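Local coordinates for protein trehalose-6-phosphate phosphatase (PDB 5DXF) that belongs to glycosyltransferase family 20 of the GT-B clan and folds into two Rossmann-like domains, at residues S70-L75 with T83-W88; H136-L141 with L188-S193; L247-L252 with S286-T291; L442-C447 with S453-S458; C447-N452 with K502-V507. All coordinates share one frame; numbering follows the deposited sequence.

Contact 1: S70-L75 with T83-W88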
# COMPACT_ATOMS: atom_id res chain seq x y z
N SER A 70 6.25 -8.08 -4.24
CA SER A 70 7.60 -8.08 -4.75
C SER A 70 8.53 -8.59 -3.68
O SER A 70 9.45 -9.35 -3.97
CB SER A 70 8.01 -6.67 -5.15
OG SER A 70 7.05 -6.08 -6.00
N SER A 71 8.31 -8.19 -2.43
CA SER A 71 9.14 -8.69 -1.36
C SER A 71 8.97 -10.20 -1.22
O SER A 71 9.93 -10.94 -1.13
CB SER A 71 8.80 -7.99 -0.05
OG SER A 71 9.17 -8.77 1.06
N GLN A 72 7.74 -10.67 -1.33
CA GLN A 72 7.50 -12.08 -1.19
C GLN A 72 8.26 -12.81 -2.28
O GLN A 72 8.91 -13.81 -2.02
CB GLN A 72 6.00 -12.36 -1.31
CG GLN A 72 5.61 -13.74 -1.80
CD GLN A 72 6.14 -14.82 -0.91
OE1 GLN A 72 6.40 -14.59 0.26
NE2 GLN A 72 6.30 -16.02 -1.45
N HIS A 73 8.21 -12.28 -3.49
CA HIS A 73 8.87 -12.93 -4.60
C HIS A 73 10.36 -12.99 -4.37
O HIS A 73 11.00 -14.00 -4.62
CB HIS A 73 8.60 -12.21 -5.91
CG HIS A 73 9.01 -12.99 -7.11
ND1 HIS A 73 8.57 -14.27 -7.35
CD2 HIS A 73 9.84 -12.68 -8.14
CE1 HIS A 73 9.10 -14.71 -8.48
NE2 HIS A 73 9.87 -13.76 -8.97
N PHE A 74 10.91 -11.91 -3.85
CA PHE A 74 12.33 -11.83 -3.62
C PHE A 74 12.68 -12.94 -2.66
O PHE A 74 13.71 -13.57 -2.76
CB PHE A 74 12.67 -10.48 -3.00
CG PHE A 74 14.11 -10.30 -2.70
CD1 PHE A 74 15.06 -10.44 -3.68
CD2 PHE A 74 14.52 -10.00 -1.42
CE1 PHE A 74 16.40 -10.28 -3.40
CE2 PHE A 74 15.86 -9.85 -1.12
CZ PHE A 74 16.80 -9.98 -2.12
N LEU A 75 11.79 -13.16 -1.70
CA LEU A 75 11.97 -14.21 -0.72
C LEU A 75 11.88 -15.61 -1.34
O LEU A 75 12.63 -16.51 -0.97
CB LEU A 75 10.93 -14.07 0.39
CG LEU A 75 11.14 -12.90 1.36
CD1 LEU A 75 10.05 -12.89 2.42
CD2 LEU A 75 12.51 -13.00 2.01
N THR A 83 11.61 -19.44 1.38
CA THR A 83 10.45 -18.93 2.08
C THR A 83 9.21 -19.81 1.96
O THR A 83 9.00 -20.47 0.96
CB THR A 83 10.13 -17.49 1.66
OG1 THR A 83 11.21 -16.64 2.04
CG2 THR A 83 8.87 -17.00 2.33
N HIS A 84 8.39 -19.78 2.99
CA HIS A 84 7.12 -20.47 3.01
C HIS A 84 6.09 -19.39 3.21
O HIS A 84 6.33 -18.44 3.94
CB HIS A 84 7.07 -21.46 4.17
CG HIS A 84 7.84 -22.72 3.91
ND1 HIS A 84 9.22 -22.77 3.95
CD2 HIS A 84 7.43 -23.97 3.63
CE1 HIS A 84 9.62 -24.00 3.69
NE2 HIS A 84 8.55 -24.75 3.49
N LEU A 85 4.95 -19.50 2.54
CA LEU A 85 3.95 -18.44 2.58
C LEU A 85 2.67 -18.89 3.26
O LEU A 85 2.09 -19.90 2.90
CB LEU A 85 3.65 -17.96 1.16
CG LEU A 85 2.74 -16.75 1.02
CD1 LEU A 85 3.13 -15.70 2.04
CD2 LEU A 85 2.81 -16.19 -0.38
N ILE A 86 2.26 -18.11 4.25
CA ILE A 86 1.06 -18.40 5.02
C ILE A 86 0.01 -17.33 4.79
O ILE A 86 0.23 -16.18 5.13
CB ILE A 86 1.41 -18.43 6.51
CG1 ILE A 86 2.37 -19.58 6.80
CG2 ILE A 86 0.16 -18.55 7.36
CD1 ILE A 86 2.76 -19.69 8.26
N ALA A 87 -1.14 -17.72 4.26
CA ALA A 87 -2.20 -16.77 3.94
C ALA A 87 -3.56 -17.44 3.71
O ALA A 87 -3.68 -18.65 3.65
CB ALA A 87 -1.81 -15.92 2.76
N TRP A 88 -4.59 -16.62 3.58
CA TRP A 88 -5.95 -17.10 3.32
C TRP A 88 -6.39 -16.51 2.00
O TRP A 88 -5.77 -15.57 1.51
CB TRP A 88 -6.90 -16.63 4.42
CG TRP A 88 -8.36 -16.67 4.05
CD1 TRP A 88 -9.15 -17.77 4.01
CD2 TRP A 88 -9.20 -15.56 3.70
NE1 TRP A 88 -10.43 -17.42 3.65
CE2 TRP A 88 -10.48 -16.07 3.45
CE3 TRP A 88 -8.99 -14.19 3.56
CZ2 TRP A 88 -11.53 -15.26 3.07
CZ3 TRP A 88 -10.03 -13.40 3.19
CH2 TRP A 88 -11.29 -13.93 2.95
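The last turn of helix 66-76 comes down beside the start of strand 84-88, with the CA atoms of L75 and T83 5.7 Å apart and the strand drawing away beyond L85. At this near end T83 tucks its CB and hydroxyl under L75. With OG1 beside its backbone N and anti to its carbonyl carbon (chi1 -64°), the hydroxyl faces the helix and gives a weak hydrogen bond from T83 OG1 to L75 O, 3.3 Å long. One helical turn back, Q72 lays the flat of its amide on L85: L85 CD2 sits over one face of that amide, 3.6 Å from Q72 CD, and L85 CD1 lies on the same side, 3.9 Å from Q72 OE1. Q72 and L75 also touch N35 of strand 34-37, so this part of the helix spans two neighbouring parallel strands, as expected for a helix covering one face of the sheet in a Rossmann-like domain. Another side of the helix, through S71 and F74, packs on helix 512-526 at the C-terminal end of the chain. With a single weak hydrogen bond across, the fit rests more on shape than on directional bonds.

Contact 2: H136-L141 with L188-S193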
# COMPACT_ATOMS: atom_id res chain seq x y z
N HIS A 136 1.42 -22.11 1.88
CA HIS A 136 0.55 -22.59 2.93
C HIS A 136 -0.70 -21.74 3.13
O HIS A 136 -0.65 -20.65 3.68
CB HIS A 136 1.35 -22.73 4.22
CG HIS A 136 2.68 -23.41 4.04
ND1 HIS A 136 3.28 -24.13 5.04
CD2 HIS A 136 3.51 -23.47 2.97
CE1 HIS A 136 4.43 -24.61 4.60
NE2 HIS A 136 4.59 -24.22 3.35
N PRO A 137 -1.88 -22.33 2.67
CA PRO A 137 -3.06 -21.46 2.74
C PRO A 137 -3.99 -21.76 3.92
O PRO A 137 -3.73 -22.69 4.68
CB PRO A 137 -3.77 -21.73 1.41
CG PRO A 137 -3.33 -23.09 0.96
CD PRO A 137 -2.38 -23.62 1.99
N VAL A 138 -5.03 -20.95 4.08
CA VAL A 138 -6.02 -21.15 5.12
C VAL A 138 -7.40 -21.06 4.51
O VAL A 138 -7.61 -20.28 3.58
CB VAL A 138 -5.94 -20.10 6.23
CG1 VAL A 138 -6.43 -20.70 7.53
CG2 VAL A 138 -4.53 -19.57 6.37
N TRP A 139 -8.33 -21.87 5.01
CA TRP A 139 -9.67 -21.91 4.44
C TRP A 139 -10.75 -21.63 5.46
O TRP A 139 -10.78 -22.23 6.52
CB TRP A 139 -9.94 -23.27 3.81
CG TRP A 139 -8.75 -23.85 3.19
CD1 TRP A 139 -7.67 -24.37 3.83
CD2 TRP A 139 -8.48 -23.95 1.79
NE1 TRP A 139 -6.75 -24.80 2.92
CE2 TRP A 139 -7.22 -24.55 1.66
CE3 TRP A 139 -9.18 -23.59 0.65
CZ2 TRP A 139 -6.65 -24.81 0.43
CZ3 TRP A 139 -8.61 -23.85 -0.58
CH2 TRP A 139 -7.36 -24.45 -0.68
N LEU A 140 -11.65 -20.72 5.10
CA LEU A 140 -12.85 -20.46 5.87
C LEU A 140 -14.01 -20.74 4.96
O LEU A 140 -14.05 -20.28 3.83
CB LEU A 140 -12.88 -19.02 6.36
CG LEU A 140 -11.81 -18.57 7.35
CD1 LEU A 140 -10.66 -19.55 7.46
CD2 LEU A 140 -11.29 -17.20 6.98
N LEU A 141 -14.87 -21.65 5.39
CA LEU A 141 -15.98 -22.12 4.56
C LEU A 141 -17.10 -21.14 4.25
O LEU A 141 -17.59 -21.09 3.13
CB LEU A 141 -16.59 -23.38 5.16
CG LEU A 141 -16.10 -23.80 6.54
CD1 LEU A 141 -16.91 -24.99 7.02
CD2 LEU A 141 -14.63 -24.15 6.46
N LEU A 188 -2.68 -19.03 13.16
CA LEU A 188 -1.85 -19.71 14.17
C LEU A 188 -1.83 -21.23 13.98
O LEU A 188 -0.76 -21.85 13.98
CB LEU A 188 -2.34 -19.40 15.59
CG LEU A 188 -1.80 -20.31 16.71
CD1 LEU A 188 -0.27 -20.28 16.80
CD2 LEU A 188 -2.41 -19.96 18.06
N ASN A 189 -3.02 -21.81 13.86
CA ASN A 189 -3.21 -23.24 13.60
C ASN A 189 -2.32 -23.77 12.48
O ASN A 189 -1.55 -24.71 12.68
CB ASN A 189 -4.68 -23.51 13.28
CG ASN A 189 -4.93 -24.93 12.79
OD1 ASN A 189 -4.75 -25.24 11.61
ND2 ASN A 189 -5.37 -25.80 13.70
N LYS A 190 -2.44 -23.17 11.31
CA LYS A 190 -1.61 -23.57 10.17
C LYS A 190 -0.10 -23.38 10.42
O LYS A 190 0.70 -24.29 10.15
CB LYS A 190 -2.03 -22.80 8.92
CG LYS A 190 -3.51 -22.90 8.60
CD LYS A 190 -3.90 -24.28 8.10
CE LYS A 190 -5.36 -24.33 7.66
NZ LYS A 190 -5.75 -25.69 7.19
N ILE A 191 0.24 -22.25 11.03
CA ILE A 191 1.62 -21.89 11.26
C ILE A 191 2.29 -22.93 12.14
O ILE A 191 3.40 -23.37 11.87
CB ILE A 191 1.69 -20.55 12.00
CG1 ILE A 191 1.05 -19.45 11.16
CG2 ILE A 191 3.11 -20.20 12.40
CD1 ILE A 191 1.41 -18.06 11.62
N LYS A 192 1.59 -23.33 13.18
CA LYS A 192 2.09 -24.32 14.12
C LYS A 192 2.10 -25.68 13.45
O LYS A 192 2.96 -26.51 13.72
CB LYS A 192 1.27 -24.38 15.41
CG LYS A 192 1.70 -25.51 16.35
CD LYS A 192 1.45 -25.21 17.82
CE LYS A 192 2.49 -25.91 18.72
NZ LYS A 192 2.09 -27.27 19.15
N SER A 193 1.13 -25.89 12.56
CA SER A 193 1.08 -27.12 11.79
C SER A 193 2.36 -27.35 11.01
O SER A 193 2.89 -28.46 11.01
CB SER A 193 -0.12 -27.13 10.84
OG SER A 193 0.08 -28.05 9.79
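V138 and K190 carry this contact, their CA atoms 7.1 Å apart where strand 136-138 passes beneath helix 173-194. The close part is aliphatic. V138 CG1 lies against the lysine chain at two points, 3.8 Å from both K190 CG and K190 CE, and the P137 carbonyl oxygen borders the same methylenes, with P137 O 3.8 Å from K190 CE. A bend at chi2 (-71°) followed by two extended torsions lets K190 run out over the strand toward W139. V138 is buried, since A186 and Y187 of the same helix and W88 of strand 84-88 also pack on it.

Toward the lysine tip the packing thins. K190 NZ stands near the plane of the W139 ring at its edge, 4.1 Å from W139 CD1, in a part of the contact only partly shielded from solvent. The ammonium group is beside the indole and not above it; the cation-pi partner of W139 is K121. P137 CB rests on one indole face, 4.0 Å above its plane and offset toward the rim.

Strand 136-138 borders the sheet, and after helix 147-160, helix 173-194 leads the chain back to strand 200-204 on the far side of 34-37. This long crossover between the third and fourth parallel strands, in the order 3-2-1-4-5-6, is the classical Rossmann topology.

Contact 3: L247-L252 with S286-T291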
# COMPACT_ATOMS: atom_id res chain seq x y z
N LEU A 247 -5.82 -5.89 20.92
CA LEU A 247 -5.06 -5.61 19.71
C LEU A 247 -3.64 -5.16 19.99
O LEU A 247 -2.69 -5.68 19.43
CB LEU A 247 -5.78 -4.55 18.88
CG LEU A 247 -7.21 -4.86 18.49
CD1 LEU A 247 -8.04 -3.60 18.43
CD2 LEU A 247 -7.23 -5.57 17.15
N LEU A 248 -3.50 -4.22 20.91
CA LEU A 248 -2.18 -3.79 21.39
C LEU A 248 -1.35 -4.93 21.98
O LEU A 248 -0.17 -5.12 21.62
CB LEU A 248 -2.37 -2.70 22.44
CG LEU A 248 -1.47 -1.48 22.33
CD1 LEU A 248 -1.57 -0.86 20.95
CD2 LEU A 248 -1.87 -0.47 23.38
N ASP A 249 -1.96 -5.66 22.91
CA ASP A 249 -1.43 -6.91 23.44
C ASP A 249 -0.89 -7.72 22.28
O ASP A 249 0.32 -7.81 22.10
CB ASP A 249 -2.51 -7.70 24.19
CG ASP A 249 -2.00 -8.98 24.80
OD1 ASP A 249 -1.16 -8.92 25.73
OD2 ASP A 249 -2.47 -10.05 24.37
N GLY A 250 -1.82 -8.24 21.47
CA GLY A 250 -1.54 -8.98 20.25
C GLY A 250 -0.29 -8.54 19.53
O GLY A 250 0.59 -9.35 19.24
N MET A 251 -0.19 -7.24 19.26
CA MET A 251 0.97 -6.70 18.55
C MET A 251 2.25 -6.82 19.36
O MET A 251 3.33 -6.99 18.79
CB MET A 251 0.72 -5.24 18.16
CG MET A 251 -0.34 -5.05 17.10
SD MET A 251 -0.50 -3.33 16.56
CE MET A 251 -1.94 -2.82 17.51
N LEU A 252 2.15 -6.74 20.68
CA LEU A 252 3.35 -6.73 21.52
C LEU A 252 4.12 -8.04 21.60
O LEU A 252 5.08 -8.14 22.37
CB LEU A 252 2.98 -6.31 22.94
CG LEU A 252 2.83 -4.80 23.08
CD1 LEU A 252 2.48 -4.42 24.51
CD2 LEU A 252 4.11 -4.11 22.63
N SER A 286 8.55 -1.69 26.46
CA SER A 286 8.93 -2.82 27.29
C SER A 286 7.79 -3.33 28.16
O SER A 286 7.18 -2.58 28.93
CB SER A 286 10.12 -2.47 28.17
OG SER A 286 10.81 -3.66 28.53
N ALA A 287 7.51 -4.62 28.02
CA ALA A 287 6.48 -5.29 28.81
C ALA A 287 6.80 -6.77 28.89
O ALA A 287 7.59 -7.28 28.10
CB ALA A 287 5.12 -5.07 28.19
N TYR A 288 6.18 -7.45 29.86
CA TYR A 288 6.35 -8.88 30.12
C TYR A 288 7.70 -9.18 30.77
O TYR A 288 8.09 -10.34 30.91
CB TYR A 288 6.23 -9.73 28.84
CG TYR A 288 4.94 -9.63 28.06
CD1 TYR A 288 3.97 -8.68 28.37
CD2 TYR A 288 4.69 -10.49 27.01
CE1 TYR A 288 2.80 -8.59 27.65
CE2 TYR A 288 3.52 -10.42 26.28
CZ TYR A 288 2.57 -9.47 26.61
OH TYR A 288 1.40 -9.39 25.89
N GLY A 289 8.41 -8.13 31.18
CA GLY A 289 9.79 -8.28 31.60
C GLY A 289 10.63 -8.56 30.37
O GLY A 289 11.70 -9.16 30.44
N THR A 290 10.11 -8.12 29.23
CA THR A 290 10.71 -8.34 27.93
C THR A 290 10.77 -7.00 27.20
O THR A 290 9.97 -6.10 27.48
CB THR A 290 9.89 -9.36 27.10
OG1 THR A 290 9.77 -10.58 27.83
CG2 THR A 290 10.54 -9.64 25.75
N THR A 291 11.68 -6.88 26.25
CA THR A 291 11.81 -5.64 25.52
C THR A 291 11.45 -5.81 24.05
O THR A 291 11.85 -6.76 23.40
CB THR A 291 13.21 -5.03 25.72
OG1 THR A 291 13.15 -3.61 25.56
CG2 THR A 291 14.21 -5.61 24.75
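D249, on the last turn of helix 244-251, is met by Y288 from the tip of a beta hairpin. The CG of D249 is anti to the backbone N (chi1 -178°), which sends the carboxylate out toward the tyrosine. D249 OD1 approaches at the edge of the ring, near its plane, and lies 2.6 Å from Y288 OH; carboxylate and ring planes are turned 44° from each other, and the two side chains run roughly at right angles. The phenolic oxygen forms a hydrogen bond with Q213 OE1 of helix 211-218.

The hairpin joins strand 290-296, which continues the parallel order of the Rossmann-like sheet, to 284-287, where its antiparallel extension begins. It closes with a type I' turn from A287 to T290, in which Y288 and G289 both take positive phi and A287 and T290 exchange backbone bonds, A287 N to T290 O and T290 N to A287 O, each 2.9 Å. T290 O also accepts from S286 OG at 2.8 Å, a donor standing 49° out of the carbonyl plane.

Further along, L252 leaves helical geometry, its N still bonded to L248 O, and directs its side chain at the hairpin: L252 CD1 comes to 4.6 Å from A287 CB, while V285 and C272 pack on the same leucine.

Contact 4: L442-C447 with S453-S458; sequences LEFVIC and SPLILS
This is a buried, apolar helix-to-strand contact inside a beta-alpha-beta unit, where helix 439-447 packs on strand 455-458, the strand that follows it. The backbones keep the spacing of a helix lying over a sheet, with the CA atoms of V445 and L455 7.5 Å apart. F444 does most of the work. With its CG anti to the backbone N (chi1 168°), the phenyl ring reaches down to the start of the strand, where F444 CE2 packs 3.6 Å from L455 CB and the two side chains lie alongside in opposite senses. The far end of the ring meets backbone: F444 CZ is 3.4 Å from S453 O and equally far from P454 O, both oxygens lying obliquely to the ring. V445 adds a second apolar touch, its CG2 3.9 Å from L455 CD2, as the valine and leucine cross nearly at right angles. The hydroxyl of S453 turns to another partner, bonding A425 O just before strand 428-430. That first strand of the unit runs parallel beside 455-458, and its A428 touches both F444 and L455. V445 also packs on L503 and V507, which places helix 439-447 between one face of the sheet and helix 493-509.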
# COMPACT_ATOMS: atom_id res chain seq x y z
N LEU A 442 6.54 6.32 -6.53
CA LEU A 442 7.84 5.72 -6.74
C LEU A 442 7.96 5.13 -8.15
O LEU A 442 8.91 5.42 -8.89
CB LEU A 442 8.10 4.64 -5.69
CG LEU A 442 7.89 5.02 -4.23
CD1 LEU A 442 8.00 3.80 -3.33
CD2 LEU A 442 8.87 6.10 -3.80
N GLU A 443 6.97 4.32 -8.52
CA GLU A 443 6.91 3.75 -9.87
C GLU A 443 6.95 4.83 -10.95
O GLU A 443 7.64 4.68 -11.96
CB GLU A 443 5.65 2.89 -10.02
CG GLU A 443 5.82 1.46 -9.57
CD GLU A 443 4.51 0.77 -9.25
OE1 GLU A 443 4.52 -0.45 -9.00
OE2 GLU A 443 3.47 1.46 -9.24
N PHE A 444 6.22 5.91 -10.72
CA PHE A 444 6.21 7.05 -11.63
C PHE A 444 7.60 7.66 -11.77
O PHE A 444 8.05 7.96 -12.89
CB PHE A 444 5.22 8.11 -11.15
CG PHE A 444 5.35 9.44 -11.85
CD1 PHE A 444 4.75 9.65 -13.08
CD2 PHE A 444 6.07 10.48 -11.27
CE1 PHE A 444 4.87 10.87 -13.72
CE2 PHE A 444 6.19 11.70 -11.90
CZ PHE A 444 5.58 11.90 -13.13
N VAL A 445 8.27 7.85 -10.64
CA VAL A 445 9.62 8.42 -10.65
C VAL A 445 10.56 7.54 -11.46
O VAL A 445 11.37 8.04 -12.24
CB VAL A 445 10.17 8.61 -9.22
CG1 VAL A 445 11.64 9.00 -9.26
CG2 VAL A 445 9.38 9.68 -8.48
N ILE A 446 10.44 6.22 -11.29
CA ILE A 446 11.23 5.30 -12.12
C ILE A 446 10.90 5.50 -13.61
O ILE A 446 11.80 5.58 -14.45
CB ILE A 446 10.99 3.82 -11.77
CG1 ILE A 446 11.51 3.50 -10.37
CG2 ILE A 446 11.65 2.91 -12.79
CD1 ILE A 446 11.37 2.04 -10.02
N CYS A 447 9.61 5.58 -13.90
CA CYS A 447 9.14 5.70 -15.28
C CYS A 447 9.51 7.02 -15.93
O CYS A 447 9.39 7.17 -17.15
CB CYS A 447 7.62 5.50 -15.34
SG CYS A 447 7.06 3.81 -15.05
N SER A 453 9.37 14.00 -16.07
CA SER A 453 8.14 14.71 -15.73
C SER A 453 7.98 14.86 -14.22
O SER A 453 8.32 13.95 -13.46
CB SER A 453 6.92 14.00 -16.33
OG SER A 453 6.85 14.21 -17.73
N PRO A 454 7.48 16.03 -13.77
CA PRO A 454 7.35 16.37 -12.35
C PRO A 454 6.31 15.56 -11.57
O PRO A 454 5.26 15.13 -12.08
CB PRO A 454 6.95 17.85 -12.38
CG PRO A 454 6.33 18.05 -13.71
CD PRO A 454 7.10 17.16 -14.64
N LEU A 455 6.64 15.36 -10.29
CA LEU A 455 5.76 14.69 -9.34
C LEU A 455 5.34 15.66 -8.25
O LEU A 455 6.18 16.29 -7.60
CB LEU A 455 6.46 13.48 -8.73
CG LEU A 455 5.82 12.92 -7.46
CD1 LEU A 455 4.48 12.26 -7.78
CD2 LEU A 455 6.75 11.95 -6.76
N ILE A 456 4.03 15.78 -8.05
CA ILE A 456 3.50 16.57 -6.95
C ILE A 456 2.97 15.63 -5.87
O ILE A 456 2.18 14.72 -6.16
CB ILE A 456 2.39 17.53 -7.41
CG1 ILE A 456 2.89 18.38 -8.58
CG2 ILE A 456 1.95 18.42 -6.26
CD1 ILE A 456 1.90 19.44 -9.02
N LEU A 457 3.40 15.86 -4.64
CA LEU A 457 3.16 14.93 -3.55
C LEU A 457 2.44 15.59 -2.38
O LEU A 457 2.79 16.69 -1.95
CB LEU A 457 4.49 14.33 -3.08
CG LEU A 457 4.48 12.85 -2.69
CD1 LEU A 457 3.90 12.04 -3.83
CD2 LEU A 457 5.89 12.38 -2.35
N SER A 458 1.41 14.91 -1.88
CA SER A 458 0.71 15.37 -0.69
C SER A 458 1.65 15.25 0.49
O SER A 458 2.41 14.29 0.59
CB SER A 458 -0.57 14.55 -0.46
OG SER A 458 -1.13 14.82 0.81

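Contact 5: C447-N452 with K502-V507; sequences CQKYNN and KLYEKV
K449 NZ is held by several groups at once: it donates a hydrogen bond of 2.9 Å to Y504 OH, forms a salt bridge with E307 of helix 303-311, and makes a weak bond, 3.4 Å long, to Y450 OH. E307 also bonds the Y504 hydroxyl through its second carboxylate oxygen, so lysine, tyrosine and glutamate close a small polar cluster. The cluster sits in the C-terminal Rossmann-like domain, on the connection between helix 439-447 and strand 455-458, where the loop leans against helix 493-509.

Beneath the charged end the contact is a CH-pi interaction. K449 CB lies over one face of the Y504 ring, 3.8 Å from its centroid and 24° off the ring normal, shifted toward the rim. K449 CG occupies the position between backbone N and carbonyl carbon (chi1 90°), and a bend at chi3 (-99°) carries the rest of the lysine chain past the phenol end, with K449 CD 3.5 Å from Y504 CZ. The E307 carboxylate would probably favour the charged form of the lysine.

Contact with solvent remains on this side of the protein, and Y450 is exposed, although its ring meets F311 edge-to-face. Y450 covers the lysine from the side opposite Y504, with K449 CG 3.5 Å above the plane of the Y450 ring and over its centre.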
# COMPACT_ATOMS: atom_id res chain seq x y z
N CYS A 447 9.61 5.58 -13.90
CA CYS A 447 9.14 5.70 -15.28
C CYS A 447 9.51 7.02 -15.93
O CYS A 447 9.39 7.17 -17.15
CB CYS A 447 7.62 5.50 -15.34
SG CYS A 447 7.06 3.81 -15.05
N GLN A 448 9.94 7.99 -15.13
CA GLN A 448 10.25 9.31 -15.66
C GLN A 448 11.74 9.63 -15.70
O GLN A 448 12.10 10.78 -15.93
CB GLN A 448 9.54 10.39 -14.83
CG GLN A 448 8.05 10.42 -15.04
CD GLN A 448 7.67 10.66 -16.48
OE1 GLN A 448 8.36 11.36 -17.21
NE2 GLN A 448 6.56 10.07 -16.90
N LYS A 449 12.60 8.64 -15.51
CA LYS A 449 14.03 8.91 -15.44
C LYS A 449 14.57 9.50 -16.74
O LYS A 449 15.46 10.35 -16.72
CB LYS A 449 14.82 7.64 -15.08
CG LYS A 449 15.27 6.79 -16.27
CD LYS A 449 15.87 5.46 -15.82
CE LYS A 449 17.39 5.48 -15.80
NZ LYS A 449 17.97 4.11 -15.62
N TYR A 450 14.02 9.09 -17.88
CA TYR A 450 14.48 9.62 -19.15
C TYR A 450 13.65 10.82 -19.58
O TYR A 450 14.16 11.75 -20.21
CB TYR A 450 14.44 8.53 -20.23
CG TYR A 450 15.27 7.30 -19.90
CD1 TYR A 450 14.70 6.04 -19.89
CD2 TYR A 450 16.62 7.41 -19.59
CE1 TYR A 450 15.45 4.91 -19.59
CE2 TYR A 450 17.38 6.30 -19.29
CZ TYR A 450 16.79 5.05 -19.29
OH TYR A 450 17.54 3.94 -19.00
N ASN A 451 12.38 10.82 -19.20
CA ASN A 451 11.46 11.86 -19.62
C ASN A 451 11.41 13.06 -18.65
O ASN A 451 11.16 14.19 -19.07
CB ASN A 451 10.06 11.27 -19.80
CG ASN A 451 9.12 12.22 -20.49
OD1 ASN A 451 7.92 12.26 -20.21
ND2 ASN A 451 9.66 13.02 -21.41
N ASN A 452 11.67 12.79 -17.38
CA ASN A 452 11.79 13.82 -16.34
C ASN A 452 10.53 14.64 -16.08
O ASN A 452 10.61 15.85 -15.87
CB ASN A 452 12.94 14.79 -16.68
CG ASN A 452 14.26 14.08 -16.86
OD1 ASN A 452 14.80 13.48 -15.93
ND2 ASN A 452 14.81 14.17 -18.07
N LYS A 502 17.42 13.70 -8.45
CA LYS A 502 17.32 13.59 -7.00
C LYS A 502 16.34 12.52 -6.55
O LYS A 502 16.69 11.61 -5.78
CB LYS A 502 16.93 14.95 -6.40
CG LYS A 502 17.88 16.08 -6.74
CD LYS A 502 17.38 17.42 -6.21
CE LYS A 502 18.37 18.53 -6.53
NZ LYS A 502 18.93 19.18 -5.31
N LEU A 503 15.10 12.62 -7.04
CA LEU A 503 14.05 11.68 -6.68
C LEU A 503 14.36 10.26 -7.15
O LEU A 503 14.03 9.29 -6.47
CB LEU A 503 12.71 12.12 -7.26
CG LEU A 503 12.18 13.48 -6.81
CD1 LEU A 503 10.87 13.78 -7.51
CD2 LEU A 503 12.01 13.50 -5.30
N TYR A 504 14.98 10.14 -8.32
CA TYR A 504 15.26 8.83 -8.89
C TYR A 504 16.28 8.08 -8.05
O TYR A 504 16.02 6.95 -7.64
CB TYR A 504 15.75 8.96 -10.33
CG TYR A 504 15.96 7.65 -11.04
CD1 TYR A 504 14.89 6.89 -11.50
CD2 TYR A 504 17.24 7.17 -11.27
CE1 TYR A 504 15.09 5.69 -12.16
CE2 TYR A 504 17.46 5.97 -11.92
CZ TYR A 504 16.38 5.23 -12.36
OH TYR A 504 16.61 4.04 -13.01
N GLU A 505 17.43 8.70 -7.78
CA GLU A 505 18.40 8.03 -6.92
C GLU A 505 17.87 7.87 -5.49
O GLU A 505 18.25 6.93 -4.79
CB GLU A 505 19.75 8.76 -6.92
CG GLU A 505 19.68 10.27 -7.03
CD GLU A 505 21.00 10.92 -6.72
OE1 GLU A 505 21.95 10.77 -7.53
OE2 GLU A 505 21.10 11.56 -5.66
N LYS A 506 16.98 8.76 -5.06
CA LYS A 506 16.38 8.61 -3.74
C LYS A 506 15.50 7.37 -3.66
O LYS A 506 15.46 6.68 -2.64
CB LYS A 506 15.58 9.85 -3.34
CG LYS A 506 15.22 9.87 -1.86
CD LYS A 506 16.48 9.78 -0.99
CE LYS A 506 16.14 9.67 0.49
NZ LYS A 506 15.34 8.45 0.80
N VAL A 507 14.78 7.09 -4.74
CA VAL A 507 13.95 5.89 -4.85
C VAL A 507 14.82 4.65 -4.98
O VAL A 507 14.55 3.62 -4.35
CB VAL A 507 12.99 5.97 -6.07
CG1 VAL A 507 12.34 4.63 -6.34
CG2 VAL A 507 11.93 7.03 -5.83

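How the contacts relate
Contacts 1 and 2 belong to the N-terminal sheet and clasp neighbouring strands, 84-88 and 136-138, from opposite faces; backbone bonds from L85 and A87 to H136 tie them together. Contact 3 reaches the same sheet at its antiparallel end, about 24 Å from contact 2 between centres. Contacts 4 and 5 lie in the other domain, share C447, and are joined by Q448 OE1 to S453 N and by the packing of L442 on V507. Contacts 1 and 4 are buried and mostly apolar, and contact 2 is only partly buried. Contacts 3 and 5 lie at the surface, where polar tyrosine hydroxyls meet charged side chains.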